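Long-range contacts in KLLA0B12012p (Kluyveromyces lactis, PDB 6Y3P), which probably binds ATP through its C-terminal ATP-grasp domain, a member of the tubulin-tyrosine ligase family, and directly partners the mRNA decapping enzyme Dcp2: residues A[7-13]-A[47-53]; A[71-77]-A[321-327]. One frame throughout, in Å; residues are numbered along the deposited sequence.

Interaction 1: A[7-13]-A[47-53]; sequences PAQIVLT and KLTFHYG
Strands 8-12 and 48-52 are the central neighbours of a Rossmann-like four-stranded parallel beta sheet of order 37-38, 8-12, 48-52, 69-71; the chain between them passes through helix 21-31 and strand 37-38. Both are extended, run the same way at 14° with axes 4.5 Å apart, and pair residue for residue from Ala8 with Leu48 to Leu12 with Tyr52.

In the parallel backbone ladder Gln9 and Val11 each bond to both residues flanking their partner, with Pro7 O and Thr13 N ending it: Leu48 N to Pro7 O 2.9 Å, Gln9 N to Leu48 O 3.1 Å (weak), Phe50 N to Gln9 O 2.9 Å, Val11 N to Phe50 O 2.8 Å, Tyr52 N to Val11 O 2.8 Å and Thr13 N to Tyr52 O 3.2 Å.

Apolar contacts line the face carrying Ala8, Ile10, Leu12, Leu48, Phe50 and Tyr52: Ala8 CB lies 4.1 Å from Leu48 CD1, and Leu12 CD1 3.8 Å from Tyr52 CB. Helices 21-31 and 357-375 pack on this greasy face. Behind it, beta-branched Val11 (t) sets CG1 3.9 Å from His51 CD2.

At the C-terminal end, Thr13 (p) also bonds to Gln57, and His51 (t) donates from NE2 to Thr13 OG1 at 2.8 Å.

Interaction 2: A[71-77]-A[321-327]; sequences ANSYIYR and PLKNSLE
The Tyr74 ring (chi1 m, chi2 87°) fills the centre. Ser325 CB sits over one ring face, 3.7 Å from the centroid, a CH-pi contact that suits a small residue. Glu327 CB approaches the ring edge, 3.5 Å from Tyr74 CD1, and Pro321 CB lies 4.1 Å from Tyr74 CE2. Nearby, Ile75 CB meets Leu322 CD2 at 4.2 Å.

Further out, the backbones bridge once, at Ala71 and Ser325 (CA to CA 5.4 Å): Leu326 N donates to Ala71 O at 3.3 Å, and Ala71 N weakly to Asn324 O at 3.3 Å. A type I turn from Leu322 to Ser325 reverses the chain before strand 326-335. Ser325 (m) gives OG to Ser73 O at 3.0 Å.

At the polar edge, extended Glu327 (chi1 and chi2 t) has the reach to accept Tyr74 N at OE1, 3.0 Å, and to form a salt bridge from OE2 to Arg77 NH2, 2.8 Å. Arg77 also makes a cation-pi contact with Tyr55, while Tyr74 OH bonds to Gly225 O between strands 215-224 and 228-239. The contact joins the end of edge strand 69-71 of the parallel sheet to the start of strand 326-335 in an antiparallel sheet of the ATP-grasp fold.

How the interactions relate
Interactions 1 and 2 follow one another along the chain, their centres 14 Å apart, and Asn72 connects them directly. Its side chain accepts a probable hydrogen bond at OD1 from Gly53 N (2.8 Å), while Asn72 N probably bonds to His51 O (3.3 Å), adding a probable rung to the pairing of strands 48-52 and 69-71 just past the end of the latter. Phe50 belongs to both environments: its CE1 lies 3.8 Å from Ala71 C, and its side chain touches Leu326. The parallel sheet ends at strand 69-71, whose last residue, Ala71, makes a single bridge to Ser325, just before strand 326-335 of the other sheet, with helix 357-375 contacting residues of both contacts.

Interaction 1: A[7-13]-A[47-53]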
ATOM      1  N   PRO A   7     -34.060  12.781   0.566  1.00 72.65           N
ATOM      2  CA  PRO A   7     -33.614  11.461   1.041  1.00 71.72           C
ATOM      3  C   PRO A   7     -32.099  11.287   1.064  1.00 74.01           C
ATOM      4  O   PRO A   7     -31.540  10.737   2.017  1.00 74.14           O
ATOM      5  CB  PRO A   7     -34.252  10.489   0.041  1.00 73.41           C
ATOM      6  CG  PRO A   7     -34.389  11.285  -1.232  1.00 78.05           C
ATOM      7  CD  PRO A   7     -34.511  12.744  -0.843  1.00 74.48           C
ATOM      8  N   ALA A   8     -31.452  11.762  -0.003  1.00 67.78           N
ATOM      9  CA  ALA A   8     -30.040  11.630  -0.297  1.00 64.62           C
ATOM     10  C   ALA A   8     -29.282  12.959  -0.186  1.00 68.30           C
ATOM     11  O   ALA A   8     -29.848  14.030  -0.441  1.00 69.82           O
ATOM     12  CB  ALA A   8     -29.891  11.053  -1.684  1.00 64.25           C
ATOM     13  N   GLN A   9     -27.989  12.866   0.186  1.00 62.18           N
ATOM     14  CA  GLN A   9     -27.072  13.985   0.397  1.00 61.00           C
ATOM     15  C   GLN A   9     -25.607  13.517   0.230  1.00 61.42           C
ATOM     16  O   GLN A   9     -25.282  12.408   0.638  1.00 59.26           O
ATOM     17  CB  GLN A   9     -27.322  14.520   1.812  1.00 62.76           C
ATOM     18  CG  GLN A   9     -26.540  15.744   2.214  1.00 75.96           C
ATOM     19  CD  GLN A   9     -27.065  16.241   3.531  1.00 90.40           C
ATOM     20  OE1 GLN A   9     -27.161  15.494   4.521  1.00 79.17           O
ATOM     21  NE2 GLN A   9     -27.443  17.511   3.553  1.00 85.72           N
ATOM     22  N   ILE A  10     -24.745  14.357  -0.396  1.00 57.13           N
ATOM     23  CA  ILE A  10     -23.311  14.122  -0.611  1.00 55.05           C
ATOM     24  C   ILE A  10     -22.565  15.319  -0.019  1.00 59.30           C
ATOM     25  O   ILE A  10     -22.838  16.443  -0.414  1.00 59.69           O
ATOM     26  CB  ILE A  10     -22.929  13.857  -2.111  1.00 57.40           C
ATOM     27  CG1 ILE A  10     -23.353  12.448  -2.568  1.00 56.20           C
ATOM     28  CG2 ILE A  10     -21.407  14.034  -2.356  1.00 58.38           C
ATOM     29  CD1 ILE A  10     -23.526  12.284  -4.104  1.00 58.23           C
ATOM     30  N   VAL A  11     -21.611  15.069   0.904  1.00 54.77           N
ATOM     31  CA  VAL A  11     -20.798  16.087   1.588  1.00 54.41           C
ATOM     32  C   VAL A  11     -19.326  15.930   1.159  1.00 59.93           C
ATOM     33  O   VAL A  11     -18.723  14.883   1.389  1.00 58.54           O
ATOM     34  CB  VAL A  11     -20.954  16.034   3.143  1.00 56.87           C
ATOM     35  CG1 VAL A  11     -20.148  17.133   3.820  1.00 56.67           C
ATOM     36  CG2 VAL A  11     -22.416  16.097   3.579  1.00 56.84           C
ATOM     37  N   LEU A  12     -18.758  16.965   0.539  1.00 58.50           N
ATOM     38  CA  LEU A  12     -17.372  16.987   0.055  1.00 58.34           C
ATOM     39  C   LEU A  12     -16.621  18.084   0.800  1.00 61.17           C
ATOM     40  O   LEU A  12     -16.680  19.235   0.392  1.00 61.59           O
ATOM     41  CB  LEU A  12     -17.369  17.229  -1.468  1.00 58.84           C
ATOM     42  CG  LEU A  12     -16.045  17.080  -2.252  1.00 62.62           C
ATOM     43  CD1 LEU A  12     -15.399  15.700  -2.037  1.00 60.37           C
ATOM     44  CD2 LEU A  12     -16.289  17.312  -3.746  1.00 64.00           C
ATOM     45  N   THR A  13     -15.965  17.724   1.916  1.00 58.34           N
ATOM     46  CA  THR A  13     -15.244  18.643   2.823  1.00 60.06           C
ATOM     47  C   THR A  13     -13.766  18.839   2.457  1.00 68.52           C
ATOM     48  O   THR A  13     -13.036  19.558   3.148  1.00 71.03           O
ATOM     49  CB  THR A  13     -15.407  18.212   4.289  1.00 58.69           C
ATOM     50  OG1 THR A  13     -14.844  16.911   4.468  1.00 54.57           O
ATOM     51  CG2 THR A  13     -16.856  18.243   4.744  1.00 59.28           C
ATOM     52  N   LYS A  47     -30.706  11.972   6.904  1.00 65.69           N
ATOM     53  CA  LYS A  47     -30.902  11.560   5.522  1.00 64.25           C
ATOM     54  C   LYS A  47     -29.738  10.607   5.234  1.00 69.14           C
ATOM     55  O   LYS A  47     -28.754  10.631   5.988  1.00 67.80           O
ATOM     56  CB  LYS A  47     -30.774  12.790   4.600  1.00 66.13           C
ATOM     57  CG  LYS A  47     -31.937  13.780   4.668  1.00 88.97           C
ATOM     58  CD  LYS A  47     -31.619  15.132   4.011  1.00 97.31           C
ATOM     59  CE  LYS A  47     -31.866  15.174   2.517  1.00109.01           C
ATOM     60  NZ  LYS A  47     -33.316  15.271   2.184  1.00121.51           N
ATOM     61  N   LEU A  48     -29.823   9.771   4.169  1.00 65.83           N
ATOM     62  CA  LEU A  48     -28.674   8.944   3.848  1.00 64.60           C
ATOM     63  C   LEU A  48     -27.664   9.827   3.126  1.00 65.20           C
ATOM     64  O   LEU A  48     -28.037  10.604   2.249  1.00 64.05           O
ATOM     65  CB  LEU A  48     -28.970   7.585   3.166  1.00 65.02           C
ATOM     66  CG  LEU A  48     -29.729   7.491   1.850  1.00 70.72           C
ATOM     67  CD1 LEU A  48     -28.874   7.897   0.692  1.00 70.58           C
ATOM     68  CD2 LEU A  48     -30.085   6.056   1.561  1.00 72.97           C
ATOM     69  N   THR A  49     -26.428   9.837   3.622  1.00 60.38           N
ATOM     70  CA  THR A  49     -25.399  10.751   3.116  1.00 59.58           C
ATOM     71  C   THR A  49     -24.049  10.103   2.884  1.00 59.11           C
ATOM     72  O   THR A  49     -23.651   9.189   3.601  1.00 57.81           O
ATOM     73  CB  THR A  49     -25.237  12.049   4.021  1.00 62.44           C
ATOM     74  OG1 THR A  49     -23.999  12.054   4.736  1.00 63.27           O
ATOM     75  CG2 THR A  49     -26.356  12.261   4.982  1.00 53.22           C
ATOM     76  N   PHE A  50     -23.323  10.641   1.916  1.00 54.21           N
ATOM     77  CA  PHE A  50     -21.973  10.202   1.633  1.00 52.20           C
ATOM     78  C   PHE A  50     -21.024  11.365   1.831  1.00 54.96           C
ATOM     79  O   PHE A  50     -21.077  12.348   1.093  1.00 55.20           O
ATOM     80  CB  PHE A  50     -21.831   9.581   0.233  1.00 52.99           C
ATOM     81  CG  PHE A  50     -20.432   9.069  -0.002  1.00 53.35           C
ATOM     82  CD1 PHE A  50     -19.937   7.999   0.726  1.00 55.39           C
ATOM     83  CD2 PHE A  50     -19.577   9.721  -0.877  1.00 55.43           C
ATOM     84  CE1 PHE A  50     -18.618   7.578   0.571  1.00 55.53           C
ATOM     85  CE2 PHE A  50     -18.260   9.292  -1.036  1.00 57.95           C
ATOM     86  CZ  PHE A  50     -17.790   8.221  -0.315  1.00 54.76           C
ATOM     87  N   HIS A  51     -20.165  11.240   2.830  1.00 49.97           N
ATOM     88  CA  HIS A  51     -19.162  12.226   3.183  1.00 49.79           C
ATOM     89  C   HIS A  51     -17.792  11.779   2.654  1.00 55.14           C
ATOM     90  O   HIS A  51     -17.238  10.760   3.088  1.00 55.72           O
ATOM     91  CB  HIS A  51     -19.166  12.472   4.715  1.00 50.35           C
ATOM     92  CG  HIS A  51     -18.162  13.464   5.252  1.00 52.86           C
ATOM     93  ND1 HIS A  51     -17.856  13.513   6.609  1.00 53.84           N
ATOM     94  CD2 HIS A  51     -17.440  14.420   4.614  1.00 53.22           C
ATOM     95  CE1 HIS A  51     -16.966  14.478   6.740  1.00 52.58           C
ATOM     96  NE2 HIS A  51     -16.681  15.049   5.569  1.00 52.48           N
ATOM     97  N   TYR A  52     -17.293  12.505   1.650  1.00 49.35           N
ATOM     98  CA  TYR A  52     -15.971  12.281   1.132  1.00 47.07           C
ATOM     99  C   TYR A  52     -15.149  13.426   1.722  1.00 50.88           C
ATOM    100  O   TYR A  52     -15.414  14.599   1.436  1.00 50.18           O
ATOM    101  CB  TYR A  52     -15.923  12.261  -0.413  1.00 47.73           C
ATOM    102  CG  TYR A  52     -14.638  11.655  -0.944  1.00 48.26           C
ATOM    103  CD1 TYR A  52     -13.422  12.311  -0.795  1.00 50.86           C
ATOM    104  CD2 TYR A  52     -14.628  10.397  -1.535  1.00 48.58           C
ATOM    105  CE1 TYR A  52     -12.227  11.738  -1.232  1.00 51.82           C
ATOM    106  CE2 TYR A  52     -13.441   9.826  -2.007  1.00 48.71           C
ATOM    107  CZ  TYR A  52     -12.238  10.499  -1.841  1.00 56.68           C
ATOM    108  OH  TYR A  52     -11.040   9.970  -2.279  1.00 57.36           O
ATOM    109  N   GLY A  53     -14.246  13.073   2.630  1.00 47.61           N
ATOM    110  CA  GLY A  53     -13.373  14.021   3.300  1.00 48.62           C
ATOM    111  C   GLY A  53     -11.968  13.499   3.524  1.00 54.12           C
ATOM    112  O   GLY A  53     -11.658  12.365   3.171  1.00 53.31           O
TER

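Interaction 2: A[71-77]-A[321-327]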
ATOM      1  N   ALA A  71     -18.925   7.238   4.756  1.00 51.12           N
ATOM      2  CA  ALA A  71     -17.670   7.969   4.657  1.00 50.09           C
ATOM      3  C   ALA A  71     -16.650   7.217   3.767  1.00 52.13           C
ATOM      4  O   ALA A  71     -16.788   6.017   3.529  1.00 49.52           O
ATOM      5  CB  ALA A  71     -17.106   8.216   6.055  1.00 50.26           C
ATOM      6  N   ASN A  72     -15.623   7.934   3.300  1.00 49.81           N
ATOM      7  CA  ASN A  72     -14.554   7.379   2.471  1.00 48.49           C
ATOM      8  C   ASN A  72     -13.390   6.835   3.337  1.00 52.95           C
ATOM      9  O   ASN A  72     -12.221   7.030   3.025  1.00 52.28           O
ATOM     10  CB  ASN A  72     -14.075   8.403   1.429  1.00 45.98           C
ATOM     11  CG  ASN A  72     -13.369   9.600   2.008  1.00 48.47           C
ATOM     12  OD1 ASN A  72     -13.907  10.317   2.842  1.00 48.40           O
ATOM     13  ND2 ASN A  72     -12.159   9.870   1.541  1.00 43.07           N
ATOM     14  N   SER A  73     -13.724   6.128   4.420  1.00 50.41           N
ATOM     15  CA  SER A  73     -12.738   5.485   5.284  1.00 49.64           C
ATOM     16  C   SER A  73     -13.372   4.395   6.112  1.00 51.68           C
ATOM     17  O   SER A  73     -14.559   4.497   6.474  1.00 49.88           O
ATOM     18  CB  SER A  73     -12.079   6.484   6.238  1.00 52.98           C
ATOM     19  OG  SER A  73     -10.938   5.903   6.849  1.00 59.62           O
ATOM     20  N   TYR A  74     -12.542   3.386   6.474  1.00 46.67           N
ATOM     21  CA  TYR A  74     -12.923   2.324   7.398  1.00 46.96           C
ATOM     22  C   TYR A  74     -12.395   2.717   8.768  1.00 55.44           C
ATOM     23  O   TYR A  74     -11.592   3.650   8.870  1.00 55.65           O
ATOM     24  CB  TYR A  74     -12.397   0.950   6.956  1.00 45.73           C
ATOM     25  CG  TYR A  74     -13.148   0.364   5.786  1.00 44.05           C
ATOM     26  CD1 TYR A  74     -12.783   0.665   4.479  1.00 44.15           C
ATOM     27  CD2 TYR A  74     -14.188  -0.539   5.981  1.00 45.70           C
ATOM     28  CE1 TYR A  74     -13.471   0.131   3.395  1.00 43.80           C
ATOM     29  CE2 TYR A  74     -14.877  -1.094   4.904  1.00 45.74           C
ATOM     30  CZ  TYR A  74     -14.504  -0.765   3.610  1.00 49.72           C
ATOM     31  OH  TYR A  74     -15.166  -1.313   2.540  1.00 47.92           O
ATOM     32  N   ILE A  75     -12.880   2.050   9.828  1.00 55.51           N
ATOM     33  CA  ILE A  75     -12.493   2.356  11.199  1.00 56.34           C
ATOM     34  C   ILE A  75     -11.261   1.552  11.632  1.00 60.18           C
ATOM     35  O   ILE A  75     -10.289   2.146  12.102  1.00 59.38           O
ATOM     36  CB  ILE A  75     -13.706   2.200  12.144  1.00 60.89           C
ATOM     37  CG1 ILE A  75     -14.711   3.345  11.897  1.00 62.31           C
ATOM     38  CG2 ILE A  75     -13.271   2.189  13.619  1.00 62.98           C
ATOM     39  CD1 ILE A  75     -16.038   3.237  12.621  1.00 68.98           C
ATOM     40  N   TYR A  76     -11.304   0.214  11.470  1.00 56.95           N
ATOM     41  CA  TYR A  76     -10.234  -0.696  11.879  1.00 56.66           C
ATOM     42  C   TYR A  76      -9.427  -1.144  10.678  1.00 59.81           C
ATOM     43  O   TYR A  76      -9.817  -2.080   9.987  1.00 60.32           O
ATOM     44  CB  TYR A  76     -10.802  -1.914  12.650  1.00 58.60           C
ATOM     45  CG  TYR A  76     -11.521  -1.563  13.933  1.00 61.36           C
ATOM     46  CD1 TYR A  76     -10.814  -1.172  15.068  1.00 63.84           C
ATOM     47  CD2 TYR A  76     -12.907  -1.581  14.006  1.00 62.11           C
ATOM     48  CE1 TYR A  76     -11.467  -0.807  16.239  1.00 65.58           C
ATOM     49  CE2 TYR A  76     -13.572  -1.247  15.178  1.00 64.15           C
ATOM     50  CZ  TYR A  76     -12.848  -0.868  16.299  1.00 71.61           C
ATOM     51  OH  TYR A  76     -13.494  -0.546  17.469  1.00 67.92           O
ATOM     52  N   ARG A  77      -8.314  -0.478  10.410  1.00 55.68           N
ATOM     53  CA  ARG A  77      -7.519  -0.859   9.266  1.00 55.04           C
ATOM     54  C   ARG A  77      -6.001  -0.913   9.572  1.00 59.89           C
ATOM     55  O   ARG A  77      -5.203  -1.093   8.658  1.00 60.69           O
ATOM     56  CB  ARG A  77      -7.876   0.031   8.058  1.00 55.48           C
ATOM     57  CG  ARG A  77      -7.374   1.450   8.096  1.00 60.36           C
ATOM     58  CD  ARG A  77      -8.439   2.478   8.427  1.00 58.65           C
ATOM     59  NE  ARG A  77      -7.762   3.671   8.943  1.00 65.92           N
ATOM     60  CZ  ARG A  77      -7.472   4.748   8.222  1.00 82.17           C
ATOM     61  NH1 ARG A  77      -6.797   5.756   8.765  1.00 83.44           N
ATOM     62  NH2 ARG A  77      -7.866   4.836   6.959  1.00 63.02           N
ATOM     63  N   PRO A 321     -14.491  -4.710   8.179  1.00 60.45           N
ATOM     64  CA  PRO A 321     -15.246  -3.982   7.158  1.00 59.24           C
ATOM     65  C   PRO A 321     -16.623  -3.532   7.653  1.00 61.90           C
ATOM     66  O   PRO A 321     -17.325  -4.266   8.341  1.00 61.16           O
ATOM     67  CB  PRO A 321     -15.330  -4.974   5.988  1.00 60.49           C
ATOM     68  CG  PRO A 321     -14.431  -6.128   6.364  1.00 64.62           C
ATOM     69  CD  PRO A 321     -14.410  -6.145   7.845  1.00 61.09           C
ATOM     70  N   LEU A 322     -16.957  -2.282   7.338  1.00 58.48           N
ATOM     71  CA  LEU A 322     -18.220  -1.633   7.630  1.00 58.62           C
ATOM     72  C   LEU A 322     -18.989  -1.514   6.332  1.00 59.65           C
ATOM     73  O   LEU A 322     -18.423  -1.118   5.309  1.00 58.38           O
ATOM     74  CB  LEU A 322     -17.970  -0.213   8.193  1.00 59.37           C
ATOM     75  CG  LEU A 322     -17.758  -0.037   9.698  1.00 65.32           C
ATOM     76  CD1 LEU A 322     -18.740  -0.866  10.506  1.00 66.09           C
ATOM     77  CD2 LEU A 322     -16.313  -0.313  10.096  1.00 69.35           C
ATOM     78  N   LYS A 323     -20.287  -1.781   6.397  1.00 55.70           N
ATOM     79  CA  LYS A 323     -21.244  -1.710   5.290  1.00 55.49           C
ATOM     80  C   LYS A 323     -21.342  -0.280   4.693  1.00 57.35           C
ATOM     81  O   LYS A 323     -21.541  -0.108   3.494  1.00 57.69           O
ATOM     82  CB  LYS A 323     -22.626  -2.185   5.809  1.00 59.38           C
ATOM     83  CG  LYS A 323     -23.706  -2.354   4.745  1.00 88.79           C
ATOM     84  CD  LYS A 323     -23.803  -3.769   4.202  1.00106.93           C
ATOM     85  CE  LYS A 323     -24.257  -3.771   2.763  1.00120.71           C
ATOM     86  NZ  LYS A 323     -23.698  -4.931   2.022  1.00131.79           N
ATOM     87  N   ASN A 324     -21.205   0.727   5.537  1.00 51.85           N
ATOM     88  CA  ASN A 324     -21.352   2.125   5.153  1.00 51.00           C
ATOM     89  C   ASN A 324     -20.006   2.830   4.887  1.00 50.82           C
ATOM     90  O   ASN A 324     -19.933   4.053   4.829  1.00 49.99           O
ATOM     91  CB  ASN A 324     -22.219   2.870   6.209  1.00 52.84           C
ATOM     92  CG  ASN A 324     -21.749   2.746   7.636  1.00 72.86           C
ATOM     93  OD1 ASN A 324     -21.118   1.763   8.060  1.00 70.41           O
ATOM     94  ND2 ASN A 324     -22.085   3.734   8.424  1.00 66.65           N
ATOM     95  N   SER A 325     -18.952   2.060   4.700  1.00 46.16           N
ATOM     96  CA  SER A 325     -17.639   2.619   4.393  1.00 44.22           C
ATOM     97  C   SER A 325     -17.186   2.179   3.026  1.00 45.91           C
ATOM     98  O   SER A 325     -17.625   1.148   2.533  1.00 44.77           O
ATOM     99  CB  SER A 325     -16.600   2.149   5.404  1.00 43.74           C
ATOM    100  OG  SER A 325     -16.910   2.576   6.713  1.00 54.83           O
ATOM    101  N   LEU A 326     -16.310   2.973   2.428  1.00 43.49           N
ATOM    102  CA  LEU A 326     -15.528   2.656   1.244  1.00 45.36           C
ATOM    103  C   LEU A 326     -14.170   3.287   1.479  1.00 51.69           C
ATOM    104  O   LEU A 326     -14.075   4.213   2.275  1.00 53.52           O
ATOM    105  CB  LEU A 326     -16.133   3.041  -0.139  1.00 45.75           C
ATOM    106  CG  LEU A 326     -16.342   4.516  -0.515  1.00 50.41           C
ATOM    107  CD1 LEU A 326     -15.013   5.226  -0.852  1.00 49.24           C
ATOM    108  CD2 LEU A 326     -17.215   4.588  -1.719  1.00 52.04           C
ATOM    109  N   GLU A 327     -13.132   2.783   0.850  1.00 47.53           N
ATOM    110  CA  GLU A 327     -11.823   3.385   1.019  1.00 46.60           C
ATOM    111  C   GLU A 327     -10.923   3.021  -0.129  1.00 49.08           C
ATOM    112  O   GLU A 327     -10.874   1.856  -0.504  1.00 47.70           O
ATOM    113  CB  GLU A 327     -11.166   3.019   2.374  1.00 47.18           C
ATOM    114  CG  GLU A 327      -9.946   3.889   2.665  1.00 53.12           C
ATOM    115  CD  GLU A 327      -9.334   3.858   4.051  1.00 59.16           C
ATOM    116  OE1 GLU A 327      -9.982   3.318   4.974  1.00 49.95           O
ATOM    117  OE2 GLU A 327      -8.203   4.377   4.212  1.00 51.35           O
TER